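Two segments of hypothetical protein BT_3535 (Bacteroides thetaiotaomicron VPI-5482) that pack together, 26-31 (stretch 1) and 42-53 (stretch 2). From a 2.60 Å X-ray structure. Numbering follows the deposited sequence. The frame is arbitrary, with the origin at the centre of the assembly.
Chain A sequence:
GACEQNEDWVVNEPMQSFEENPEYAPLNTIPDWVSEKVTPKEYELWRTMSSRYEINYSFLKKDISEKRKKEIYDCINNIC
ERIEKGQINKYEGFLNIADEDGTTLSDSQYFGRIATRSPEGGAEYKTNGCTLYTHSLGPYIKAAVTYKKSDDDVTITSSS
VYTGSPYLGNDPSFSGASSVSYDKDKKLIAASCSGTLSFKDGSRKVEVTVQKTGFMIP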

# COMPACT_ATOMS: atom_id res chain seq x y z
N PRO A 26 0.13 11.68 -2.00
CA PRO A 26 -1.29 12.07 -1.98
C PRO A 26 -1.90 12.01 -3.36
O PRO A 26 -1.19 12.23 -4.34
CB PRO A 26 -1.26 13.54 -1.55
CG PRO A 26 0.08 13.78 -0.93
CD PRO A 26 1.01 12.72 -1.44
N LEU A 27 -3.20 11.76 -3.44
CA LEU A 27 -3.89 11.69 -4.73
C LEU A 27 -3.53 12.83 -5.67
O LEU A 27 -3.30 13.99 -5.26
CB LEU A 27 -5.41 11.69 -4.57
CG LEU A 27 -6.14 10.42 -4.16
CD1 LEU A 27 -7.60 10.66 -4.47
CD2 LEU A 27 -5.65 9.16 -4.89
N ASN A 28 -3.49 12.50 -6.95
CA ASN A 28 -3.20 13.49 -7.98
C ASN A 28 -1.88 14.26 -7.77
O ASN A 28 -1.77 15.41 -8.17
CB ASN A 28 -4.40 14.42 -8.14
CG ASN A 28 -5.68 13.66 -8.42
OD1 ASN A 28 -5.82 13.02 -9.47
ND2 ASN A 28 -6.60 13.69 -7.46
N THR A 29 -0.90 13.63 -7.13
CA THR A 29 0.46 14.16 -7.08
C THR A 29 1.47 13.03 -7.34
O THR A 29 1.19 11.85 -7.09
CB THR A 29 0.80 14.83 -5.72
OG1 THR A 29 1.21 13.83 -4.77
CG2 THR A 29 -0.38 15.62 -5.18
N ILE A 30 2.63 13.42 -7.86
CA ILE A 30 3.75 12.51 -8.11
C ILE A 30 5.00 13.20 -7.60
O ILE A 30 5.22 14.35 -7.93
CB ILE A 30 3.91 12.17 -9.61
CG1 ILE A 30 2.56 11.69 -10.17
CG2 ILE A 30 4.99 11.11 -9.83
CD1 ILE A 30 2.60 11.17 -11.59
N PRO A 31 5.80 12.55 -6.73
CA PRO A 31 7.01 13.23 -6.27
C PRO A 31 7.88 13.65 -7.44
O PRO A 31 8.02 12.89 -8.40
CB PRO A 31 7.74 12.16 -5.42
CG PRO A 31 6.88 10.94 -5.43
CD PRO A 31 5.53 11.34 -5.94
N GLU A 42 4.82 6.38 -19.54
CA GLU A 42 4.77 5.81 -18.21
C GLU A 42 4.22 6.83 -17.22
O GLU A 42 3.24 6.55 -16.51
CB GLU A 42 6.18 5.36 -17.78
CG GLU A 42 6.68 4.14 -18.54
CD GLU A 42 8.18 3.93 -18.45
OE1 GLU A 42 8.90 4.76 -17.85
OE2 GLU A 42 8.65 2.93 -19.02
N TYR A 43 4.84 8.00 -17.18
CA TYR A 43 4.42 9.06 -16.27
C TYR A 43 2.93 9.31 -16.36
O TYR A 43 2.26 9.54 -15.35
CB TYR A 43 5.18 10.35 -16.56
CG TYR A 43 5.03 11.43 -15.51
CD1 TYR A 43 5.91 11.50 -14.43
CD2 TYR A 43 4.00 12.38 -15.59
CE1 TYR A 43 5.80 12.49 -13.46
CE2 TYR A 43 3.88 13.37 -14.61
CZ TYR A 43 4.78 13.42 -13.55
OH TYR A 43 4.68 14.38 -12.58
N GLU A 44 2.40 9.23 -17.57
CA GLU A 44 0.98 9.48 -17.79
C GLU A 44 0.11 8.41 -17.14
O GLU A 44 -0.97 8.72 -16.65
CB GLU A 44 0.66 9.58 -19.28
CG GLU A 44 -0.28 10.73 -19.61
CD GLU A 44 0.28 12.05 -19.14
OE1 GLU A 44 1.50 12.25 -19.28
OE2 GLU A 44 -0.50 12.89 -18.62
N LEU A 45 0.57 7.17 -17.13
CA LEU A 45 -0.18 6.11 -16.48
C LEU A 45 -0.18 6.37 -14.95
O LEU A 45 -1.23 6.38 -14.29
CB LEU A 45 0.41 4.74 -16.85
CG LEU A 45 0.25 4.32 -18.32
CD1 LEU A 45 0.94 3.00 -18.58
CD2 LEU A 45 -1.21 4.25 -18.74
N TRP A 46 0.98 6.64 -14.40
CA TRP A 46 1.05 7.03 -13.00
C TRP A 46 0.12 8.21 -12.67
O TRP A 46 -0.58 8.18 -11.65
CB TRP A 46 2.48 7.34 -12.60
CG TRP A 46 3.32 6.09 -12.60
CD1 TRP A 46 4.40 5.84 -13.39
CD2 TRP A 46 3.09 4.91 -11.83
NE1 TRP A 46 4.88 4.58 -13.14
CE2 TRP A 46 4.10 3.99 -12.19
CE3 TRP A 46 2.14 4.54 -10.88
CZ2 TRP A 46 4.20 2.72 -11.61
CZ3 TRP A 46 2.23 3.27 -10.30
CH2 TRP A 46 3.25 2.38 -10.67
N ARG A 47 0.08 9.24 -13.51
CA ARG A 47 -0.87 10.32 -13.27
C ARG A 47 -2.29 9.77 -13.14
O ARG A 47 -3.01 10.15 -12.21
CB ARG A 47 -0.83 11.40 -14.36
CG ARG A 47 -1.78 12.59 -14.06
CD ARG A 47 -2.16 13.38 -15.29
NE ARG A 47 -0.97 13.70 -16.06
CZ ARG A 47 -0.07 14.61 -15.71
NH1 ARG A 47 -0.21 15.31 -14.58
NH2 ARG A 47 0.99 14.81 -16.49
N THR A 48 -2.70 8.90 -14.07
CA THR A 48 -4.05 8.29 -14.02
C THR A 48 -4.25 7.50 -12.71
O THR A 48 -5.28 7.57 -12.04
CB THR A 48 -4.27 7.31 -15.20
OG1 THR A 48 -4.33 8.05 -16.42
CG2 THR A 48 -5.57 6.48 -15.02
N MSE A 49 -3.21 6.75 -12.39
CA MSE A 49 -3.17 5.85 -11.26
C MSE A 49 -3.25 6.66 -9.97
O MSE A 49 -3.94 6.27 -9.03
CB MSE A 49 -1.85 5.07 -11.35
CG MSE A 49 -1.90 3.69 -10.84
SE MSE A 49 -2.97 2.41 -11.85
CE MSE A 49 -2.70 1.14 -10.39
N SER A 50 -2.60 7.83 -9.94
CA SER A 50 -2.57 8.66 -8.73
C SER A 50 -3.93 9.32 -8.46
O SER A 50 -4.10 9.96 -7.42
CB SER A 50 -1.49 9.75 -8.82
OG SER A 50 -1.94 10.86 -9.60
N SER A 51 -4.87 9.18 -9.38
CA SER A 51 -6.21 9.72 -9.17
C SER A 51 -7.06 8.78 -8.33
O SER A 51 -8.17 9.13 -7.95
CB SER A 51 -6.90 9.94 -10.51
OG SER A 51 -7.33 8.71 -11.05
N ARG A 52 -6.57 7.56 -8.10
CA ARG A 52 -7.31 6.54 -7.32
C ARG A 52 -6.51 5.89 -6.21
O ARG A 52 -7.11 5.31 -5.31
CB ARG A 52 -7.79 5.41 -8.23
CG ARG A 52 -8.72 5.86 -9.32
CD ARG A 52 -10.08 6.18 -8.77
NE ARG A 52 -10.96 6.49 -9.87
CZ ARG A 52 -11.01 7.67 -10.47
NH1 ARG A 52 -10.25 8.68 -10.04
NH2 ARG A 52 -11.84 7.85 -11.50
N TYR A 53 -5.18 5.96 -6.29
CA TYR A 53 -4.30 5.28 -5.34
C TYR A 53 -3.30 6.27 -4.79
O TYR A 53 -2.84 7.18 -5.50
CB TYR A 53 -3.52 4.16 -6.02
CG TYR A 53 -4.34 3.03 -6.57
CD1 TYR A 53 -4.88 3.09 -7.86
CD2 TYR A 53 -4.55 1.87 -5.81
CE1 TYR A 53 -5.64 2.03 -8.37
CE2 TYR A 53 -5.31 0.81 -6.31
CZ TYR A 53 -5.85 0.89 -7.58
OH TYR A 53 -6.59 -0.17 -8.04

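The carbonyl oxygen of Ser 50 gathers three approaches from a single turn of the other segment. Asn 28 N donates a hydrogen bond to Ser 50 O at 2.7 Å, with a nearly linear N-H...O angle of 170°; Leu 27 CA lies 3.2 Å from Ser 50 O, with an angle of 128° at the hydrogen; and Leu 27 CD2 comes within 3.1 Å of Ser 50 O. Here the CA atoms of the two segments come nearest, 4.9 Å between CA of Asn 28 and CA of Ser 50.

Asn 28 lies within a type II beta turn from Pro 26 to Thr 29, and its amide points at Ser 50 O. The turn's 4→1 backbone bond, Thr 29 N to Pro 26 O at 3.1 Å, is weak, but Thr 29 OG1 also donates to Pro 26 O at 2.9 Å.

Beyond the turn the contact becomes apolar. Ile 30 points toward the helix, and its CD1 sits 3.9 Å from the centroid of the Tyr 43 ring, 20° off the normal, a CH-pi contact over the face. The same methyl, CD1 of Ile 30, packs 4.0 Å from CB of Trp 46. Ile 30 has the largest covered area, 99 Å² of the 418 Å² summed over both sides.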